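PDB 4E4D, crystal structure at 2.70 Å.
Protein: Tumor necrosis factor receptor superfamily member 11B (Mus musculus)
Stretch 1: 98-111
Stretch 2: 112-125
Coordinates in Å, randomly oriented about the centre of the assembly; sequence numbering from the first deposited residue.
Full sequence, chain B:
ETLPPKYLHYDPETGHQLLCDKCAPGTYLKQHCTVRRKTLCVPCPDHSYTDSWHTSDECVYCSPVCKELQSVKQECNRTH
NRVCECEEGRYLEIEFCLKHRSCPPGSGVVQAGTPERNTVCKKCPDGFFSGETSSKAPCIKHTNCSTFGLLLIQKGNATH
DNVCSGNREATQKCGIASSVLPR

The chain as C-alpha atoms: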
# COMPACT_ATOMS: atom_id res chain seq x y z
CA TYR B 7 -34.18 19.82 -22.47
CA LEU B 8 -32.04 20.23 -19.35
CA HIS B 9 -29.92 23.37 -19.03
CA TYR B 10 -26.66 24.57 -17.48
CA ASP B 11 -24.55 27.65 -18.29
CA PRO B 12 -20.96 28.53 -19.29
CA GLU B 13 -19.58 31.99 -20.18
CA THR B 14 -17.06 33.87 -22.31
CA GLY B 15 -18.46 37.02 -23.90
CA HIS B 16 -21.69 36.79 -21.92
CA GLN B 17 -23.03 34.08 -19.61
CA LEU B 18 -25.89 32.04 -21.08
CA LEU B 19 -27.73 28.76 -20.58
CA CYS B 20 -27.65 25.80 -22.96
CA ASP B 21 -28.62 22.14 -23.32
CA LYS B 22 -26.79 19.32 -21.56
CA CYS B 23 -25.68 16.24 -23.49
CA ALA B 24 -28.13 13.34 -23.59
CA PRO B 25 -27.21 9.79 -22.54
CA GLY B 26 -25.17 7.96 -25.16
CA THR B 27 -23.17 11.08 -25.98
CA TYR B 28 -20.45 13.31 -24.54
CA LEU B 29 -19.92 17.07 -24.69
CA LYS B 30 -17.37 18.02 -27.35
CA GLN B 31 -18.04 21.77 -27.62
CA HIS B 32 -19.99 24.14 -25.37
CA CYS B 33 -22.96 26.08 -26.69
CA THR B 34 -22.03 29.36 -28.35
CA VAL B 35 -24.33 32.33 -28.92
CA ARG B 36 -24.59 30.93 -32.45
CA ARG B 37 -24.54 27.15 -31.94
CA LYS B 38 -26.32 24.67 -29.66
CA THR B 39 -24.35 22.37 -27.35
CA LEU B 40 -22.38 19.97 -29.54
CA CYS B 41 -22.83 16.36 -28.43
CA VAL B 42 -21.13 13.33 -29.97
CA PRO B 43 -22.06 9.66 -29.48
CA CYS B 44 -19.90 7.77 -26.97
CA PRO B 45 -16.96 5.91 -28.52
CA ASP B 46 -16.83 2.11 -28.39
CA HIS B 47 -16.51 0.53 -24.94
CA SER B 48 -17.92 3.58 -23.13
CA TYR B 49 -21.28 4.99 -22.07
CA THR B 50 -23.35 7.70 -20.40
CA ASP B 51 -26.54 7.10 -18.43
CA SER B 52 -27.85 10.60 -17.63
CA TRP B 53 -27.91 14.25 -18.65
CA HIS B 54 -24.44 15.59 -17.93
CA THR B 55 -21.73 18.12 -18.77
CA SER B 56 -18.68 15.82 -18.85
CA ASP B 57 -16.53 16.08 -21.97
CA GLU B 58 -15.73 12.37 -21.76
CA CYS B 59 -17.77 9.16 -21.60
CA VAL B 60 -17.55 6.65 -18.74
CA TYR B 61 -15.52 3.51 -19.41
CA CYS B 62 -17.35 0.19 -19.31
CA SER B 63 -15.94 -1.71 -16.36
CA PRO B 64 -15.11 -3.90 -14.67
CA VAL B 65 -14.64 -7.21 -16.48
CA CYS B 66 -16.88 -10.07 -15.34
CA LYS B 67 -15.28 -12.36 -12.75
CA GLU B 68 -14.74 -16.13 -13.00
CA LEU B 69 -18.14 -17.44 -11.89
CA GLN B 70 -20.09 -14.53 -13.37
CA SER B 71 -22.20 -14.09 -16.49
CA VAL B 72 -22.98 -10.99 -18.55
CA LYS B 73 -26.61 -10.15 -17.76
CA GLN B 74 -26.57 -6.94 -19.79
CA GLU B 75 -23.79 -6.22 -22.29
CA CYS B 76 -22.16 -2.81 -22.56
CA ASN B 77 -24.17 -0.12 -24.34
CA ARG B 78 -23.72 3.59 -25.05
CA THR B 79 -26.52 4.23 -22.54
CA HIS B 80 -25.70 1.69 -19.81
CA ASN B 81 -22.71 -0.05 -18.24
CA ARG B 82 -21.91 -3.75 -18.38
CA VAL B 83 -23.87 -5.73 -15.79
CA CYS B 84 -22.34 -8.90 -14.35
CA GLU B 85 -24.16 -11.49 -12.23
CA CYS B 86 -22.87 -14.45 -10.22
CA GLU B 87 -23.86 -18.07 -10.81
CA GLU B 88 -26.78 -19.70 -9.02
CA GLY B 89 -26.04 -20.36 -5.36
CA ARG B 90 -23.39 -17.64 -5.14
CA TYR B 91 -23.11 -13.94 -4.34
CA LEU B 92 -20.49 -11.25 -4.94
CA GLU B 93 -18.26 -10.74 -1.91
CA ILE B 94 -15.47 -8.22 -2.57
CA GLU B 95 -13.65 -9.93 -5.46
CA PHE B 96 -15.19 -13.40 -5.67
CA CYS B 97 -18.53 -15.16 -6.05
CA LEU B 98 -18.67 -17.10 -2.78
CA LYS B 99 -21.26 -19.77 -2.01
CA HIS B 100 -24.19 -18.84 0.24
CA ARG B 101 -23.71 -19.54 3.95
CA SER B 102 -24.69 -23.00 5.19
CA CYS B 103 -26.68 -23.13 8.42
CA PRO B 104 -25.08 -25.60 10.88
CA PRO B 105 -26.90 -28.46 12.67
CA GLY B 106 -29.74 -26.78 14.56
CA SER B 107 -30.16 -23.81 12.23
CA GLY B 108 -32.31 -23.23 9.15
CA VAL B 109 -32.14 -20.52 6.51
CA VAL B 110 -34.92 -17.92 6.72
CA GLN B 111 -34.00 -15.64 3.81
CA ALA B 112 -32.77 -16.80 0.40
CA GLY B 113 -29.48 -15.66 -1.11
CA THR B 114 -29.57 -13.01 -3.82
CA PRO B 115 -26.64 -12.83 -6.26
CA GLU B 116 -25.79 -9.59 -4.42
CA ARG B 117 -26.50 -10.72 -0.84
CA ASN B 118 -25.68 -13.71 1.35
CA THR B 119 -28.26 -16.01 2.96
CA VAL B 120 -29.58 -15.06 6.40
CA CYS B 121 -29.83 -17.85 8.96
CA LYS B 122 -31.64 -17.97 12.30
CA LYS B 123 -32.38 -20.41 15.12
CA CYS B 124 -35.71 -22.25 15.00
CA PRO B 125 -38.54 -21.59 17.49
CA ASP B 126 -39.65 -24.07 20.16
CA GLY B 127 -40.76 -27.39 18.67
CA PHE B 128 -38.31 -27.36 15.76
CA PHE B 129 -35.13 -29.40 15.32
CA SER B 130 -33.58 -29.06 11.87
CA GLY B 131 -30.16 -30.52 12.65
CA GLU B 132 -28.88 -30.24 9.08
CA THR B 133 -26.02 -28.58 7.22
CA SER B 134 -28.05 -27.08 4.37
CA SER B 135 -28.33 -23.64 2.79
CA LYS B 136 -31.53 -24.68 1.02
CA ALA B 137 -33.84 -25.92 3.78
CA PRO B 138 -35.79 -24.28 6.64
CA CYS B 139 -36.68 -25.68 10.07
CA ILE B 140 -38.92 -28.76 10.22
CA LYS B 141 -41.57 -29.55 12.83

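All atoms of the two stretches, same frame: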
# COMPACT_ATOMS: atom_id res chain seq x y z
N LEU B 98 -18.69 -16.06 -3.81
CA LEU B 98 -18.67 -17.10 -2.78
C LEU B 98 -20.03 -17.78 -2.69
O LEU B 98 -21.06 -17.20 -3.03
CB LEU B 98 -18.30 -16.50 -1.43
CG LEU B 98 -16.99 -15.71 -1.38
CD1 LEU B 98 -16.71 -15.24 0.04
CD2 LEU B 98 -15.84 -16.54 -1.92
N LYS B 99 -20.03 -19.02 -2.21
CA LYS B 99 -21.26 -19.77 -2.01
C LYS B 99 -22.03 -19.17 -0.84
O LYS B 99 -21.44 -18.57 0.06
CB LYS B 99 -20.96 -21.23 -1.72
CG LYS B 99 -20.19 -21.95 -2.81
CD LYS B 99 -19.92 -23.40 -2.41
CE LYS B 99 -19.07 -24.13 -3.43
NZ LYS B 99 -18.81 -25.54 -3.02
N HIS B 100 -23.35 -19.33 -0.85
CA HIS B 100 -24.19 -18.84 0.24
C HIS B 100 -23.91 -19.62 1.52
O HIS B 100 -23.63 -20.82 1.48
CB HIS B 100 -25.67 -18.95 -0.12
CG HIS B 100 -26.07 -18.08 -1.27
ND1 HIS B 100 -26.43 -18.59 -2.50
CD2 HIS B 100 -26.16 -16.73 -1.39
CE1 HIS B 100 -26.74 -17.60 -3.32
NE2 HIS B 100 -26.58 -16.46 -2.67
N ARG B 101 -23.98 -18.93 2.65
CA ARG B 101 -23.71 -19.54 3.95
C ARG B 101 -24.54 -20.80 4.14
O ARG B 101 -25.65 -20.92 3.61
CB ARG B 101 -24.03 -18.54 5.07
CG ARG B 101 -23.70 -19.05 6.47
CD ARG B 101 -24.10 -18.06 7.55
NE ARG B 101 -23.42 -16.77 7.40
CZ ARG B 101 -23.90 -15.72 6.73
NH1 ARG B 101 -25.08 -15.78 6.13
NH2 ARG B 101 -23.19 -14.61 6.67
N SER B 102 -24.00 -21.75 4.90
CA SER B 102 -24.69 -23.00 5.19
C SER B 102 -24.98 -23.12 6.68
O SER B 102 -24.07 -23.27 7.49
CB SER B 102 -23.85 -24.19 4.72
OG SER B 102 -23.60 -24.13 3.33
N CYS B 103 -26.26 -23.05 7.03
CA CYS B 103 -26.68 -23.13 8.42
C CYS B 103 -26.24 -24.46 9.04
O CYS B 103 -26.50 -25.52 8.48
CB CYS B 103 -28.20 -23.00 8.53
SG CYS B 103 -28.85 -21.41 7.97
N PRO B 104 -25.56 -24.39 10.20
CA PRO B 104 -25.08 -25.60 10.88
C PRO B 104 -26.21 -26.42 11.48
O PRO B 104 -27.37 -25.99 11.43
CB PRO B 104 -24.20 -25.03 12.00
CG PRO B 104 -24.76 -23.69 12.28
CD PRO B 104 -25.25 -23.17 10.96
N PRO B 105 -25.89 -27.60 12.03
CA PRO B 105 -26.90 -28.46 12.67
C PRO B 105 -27.64 -27.72 13.78
O PRO B 105 -27.04 -27.37 14.79
CB PRO B 105 -26.07 -29.61 13.24
CG PRO B 105 -24.84 -29.64 12.42
CD PRO B 105 -24.55 -28.21 12.07
N GLY B 106 -28.94 -27.49 13.58
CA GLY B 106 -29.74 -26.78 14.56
C GLY B 106 -30.13 -25.39 14.08
O GLY B 106 -30.68 -24.59 14.84
N SER B 107 -29.83 -25.10 12.82
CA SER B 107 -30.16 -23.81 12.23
C SER B 107 -30.72 -23.99 10.82
O SER B 107 -30.26 -24.86 10.08
CB SER B 107 -28.93 -22.90 12.19
OG SER B 107 -29.21 -21.68 11.53
N GLY B 108 -31.69 -23.16 10.46
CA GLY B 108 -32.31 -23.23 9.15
C GLY B 108 -32.43 -21.86 8.52
O GLY B 108 -32.83 -20.90 9.17
N VAL B 109 -32.08 -21.78 7.24
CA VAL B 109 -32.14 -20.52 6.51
C VAL B 109 -33.55 -19.93 6.56
O VAL B 109 -34.54 -20.66 6.48
CB VAL B 109 -31.71 -20.69 5.03
CG1 VAL B 109 -30.27 -21.15 4.94
CG2 VAL B 109 -32.64 -21.66 4.32
N VAL B 110 -33.63 -18.61 6.70
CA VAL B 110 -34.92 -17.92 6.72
C VAL B 110 -35.08 -17.03 5.49
O VAL B 110 -36.20 -16.84 5.00
CB VAL B 110 -35.08 -17.07 8.00
CG1 VAL B 110 -34.08 -15.93 8.02
CG2 VAL B 110 -36.50 -16.54 8.11
N GLN B 111 -33.97 -16.49 5.00
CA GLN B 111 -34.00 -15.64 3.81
C GLN B 111 -33.06 -16.19 2.74
O GLN B 111 -31.91 -16.52 3.03
CB GLN B 111 -33.61 -14.21 4.17
CG GLN B 111 -33.76 -13.22 3.03
CD GLN B 111 -33.31 -11.82 3.40
OE1 GLN B 111 -32.78 -11.60 4.49
NE2 GLN B 111 -33.53 -10.87 2.50
N ALA B 112 -33.55 -16.28 1.51
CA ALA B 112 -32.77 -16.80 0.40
C ALA B 112 -31.56 -15.92 0.12
O ALA B 112 -31.42 -14.84 0.70
CB ALA B 112 -33.63 -16.93 -0.84
N GLY B 113 -30.70 -16.37 -0.78
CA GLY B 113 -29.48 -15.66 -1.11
C GLY B 113 -29.50 -15.05 -2.50
O GLY B 113 -29.43 -15.77 -3.50
N THR B 114 -29.61 -13.73 -2.56
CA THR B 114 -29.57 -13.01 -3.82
C THR B 114 -28.14 -13.01 -4.36
O THR B 114 -27.19 -13.09 -3.59
CB THR B 114 -30.05 -11.55 -3.63
OG1 THR B 114 -31.29 -11.54 -2.92
CG2 THR B 114 -30.23 -10.85 -4.97
N PRO B 115 -27.98 -12.93 -5.69
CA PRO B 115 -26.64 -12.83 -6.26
C PRO B 115 -25.84 -11.61 -5.78
O PRO B 115 -24.67 -11.48 -6.13
CB PRO B 115 -26.90 -12.74 -7.76
CG PRO B 115 -28.19 -13.45 -7.96
CD PRO B 115 -29.01 -13.15 -6.73
N GLU B 116 -26.47 -10.75 -4.98
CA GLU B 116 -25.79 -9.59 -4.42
C GLU B 116 -25.78 -9.62 -2.89
O GLU B 116 -25.21 -8.73 -2.25
CB GLU B 116 -26.44 -8.30 -4.90
CG GLU B 116 -26.17 -7.96 -6.36
CD GLU B 116 -26.82 -8.93 -7.33
OE1 GLU B 116 -27.81 -9.59 -6.94
OE2 GLU B 116 -26.35 -9.03 -8.48
N ARG B 117 -26.42 -10.62 -2.30
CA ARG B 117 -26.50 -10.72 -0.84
C ARG B 117 -26.44 -12.17 -0.37
O ARG B 117 -26.94 -13.08 -1.04
CB ARG B 117 -27.78 -10.06 -0.33
CG ARG B 117 -27.92 -8.60 -0.74
CD ARG B 117 -29.05 -7.91 0.00
NE ARG B 117 -29.25 -6.54 -0.45
CZ ARG B 117 -28.50 -5.50 -0.08
NH1 ARG B 117 -27.48 -5.67 0.76
NH2 ARG B 117 -28.77 -4.29 -0.55
N ASN B 118 -25.83 -12.38 0.79
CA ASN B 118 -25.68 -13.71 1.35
C ASN B 118 -26.95 -14.16 2.08
O ASN B 118 -27.79 -13.34 2.43
CB ASN B 118 -24.49 -13.74 2.31
CG ASN B 118 -23.99 -15.14 2.59
OD1 ASN B 118 -24.47 -16.11 2.00
ND2 ASN B 118 -23.02 -15.26 3.48
N THR B 119 -27.08 -15.47 2.29
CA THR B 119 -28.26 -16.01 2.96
C THR B 119 -28.25 -15.68 4.45
O THR B 119 -27.21 -15.71 5.10
CB THR B 119 -28.34 -17.54 2.80
OG1 THR B 119 -27.10 -18.14 3.17
CG2 THR B 119 -28.67 -17.91 1.36
N VAL B 120 -29.43 -15.37 4.98
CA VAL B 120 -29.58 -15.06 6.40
C VAL B 120 -30.14 -16.27 7.14
O VAL B 120 -31.20 -16.79 6.80
CB VAL B 120 -30.54 -13.87 6.61
CG1 VAL B 120 -30.65 -13.54 8.09
CG2 VAL B 120 -30.05 -12.65 5.83
N CYS B 121 -29.41 -16.72 8.16
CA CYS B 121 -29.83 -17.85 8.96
C CYS B 121 -30.40 -17.38 10.30
O CYS B 121 -30.24 -16.21 10.67
CB CYS B 121 -28.66 -18.81 9.20
SG CYS B 121 -28.01 -19.58 7.70
N LYS B 122 -31.05 -18.29 11.01
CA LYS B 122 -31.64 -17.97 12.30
C LYS B 122 -32.09 -19.24 13.01
O LYS B 122 -32.51 -20.20 12.36
CB LYS B 122 -32.83 -17.03 12.12
CG LYS B 122 -33.53 -16.66 13.42
CD LYS B 122 -34.72 -15.75 13.18
CE LYS B 122 -35.43 -15.38 14.47
NZ LYS B 122 -36.01 -16.57 15.16
N LYS B 123 -31.99 -19.25 14.33
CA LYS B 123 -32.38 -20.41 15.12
C LYS B 123 -33.89 -20.63 15.05
O LYS B 123 -34.66 -19.68 14.95
CB LYS B 123 -31.94 -20.25 16.57
CG LYS B 123 -30.43 -20.19 16.76
CD LYS B 123 -30.04 -20.07 18.23
CE LYS B 123 -30.45 -21.30 19.03
NZ LYS B 123 -29.76 -22.54 18.58
N CYS B 124 -34.30 -21.89 15.10
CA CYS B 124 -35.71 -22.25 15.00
C CYS B 124 -36.42 -22.01 16.33
O CYS B 124 -35.80 -22.06 17.39
CB CYS B 124 -35.85 -23.71 14.59
SG CYS B 124 -34.79 -24.22 13.23
N PRO B 125 -37.74 -21.75 16.27
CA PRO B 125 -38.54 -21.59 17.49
C PRO B 125 -38.76 -22.92 18.21
O PRO B 125 -38.36 -23.96 17.70
CB PRO B 125 -39.86 -21.02 16.97
CG PRO B 125 -39.96 -21.51 15.58
CD PRO B 125 -38.55 -21.57 15.06

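The two stretches are consecutive in the chain and fold back on each other, burying 938 Å² summed over both sides; Gln 111, His 100 and Cys 121 have the most surface covered by the opposing stretch. Gln 111 pairs with Val 120 where the two weakly bonded strands run roughly antiparallel. Val 120 O is the hub, accepting a nearly straight hydrogen bond from Val 110 N (3.0 Å, 172°) and a weak one from Gln 111 N (3.3 Å); Val 120 N returns a weak, more bent bond to Gln 111 O (3.4 Å, 150°). Gln 111 and Val 120 are directly paired across antiparallel strands, and their side chains leave on the same face of the sheet. With chi1 and chi2 both t, the extended Gln 111 side chain brings OE1 to 3.2 Å from Val 120 CG2.

His 100 packs beside the segment that leads back to Val 120. Gly 113 CA lies over one face of its ring, a position open only to glycine here: an ideal CB on Gly 113 would fall 2.2 Å from His 100 CD2. Thr 114 O and Arg 117 O, from the two ends of a type I turn, sit at the ring edge, and His 100 CB meets Thr 119 CG2 at 3.5 Å. Just beyond, Asn 118 OD1 accepts hydrogen bonds from Arg 101 N (2.9 Å, 163°) and from Thr 119 N (2.7 Å) in its own stretch, so one carbonyl oxygen ties the two backbones together. Thr 119 OG1 adds a weak bond to Arg 101 O (3.2 Å).

Cys 121 supplies a disulfide: its SG is 2.0 Å from Cys 103 SG, with chi3 at -103°. Val 109 CG1 packs 3.9 Å from Cys 121 SG, although the CA-to-CB bond of Val 109 points away from the other stretch.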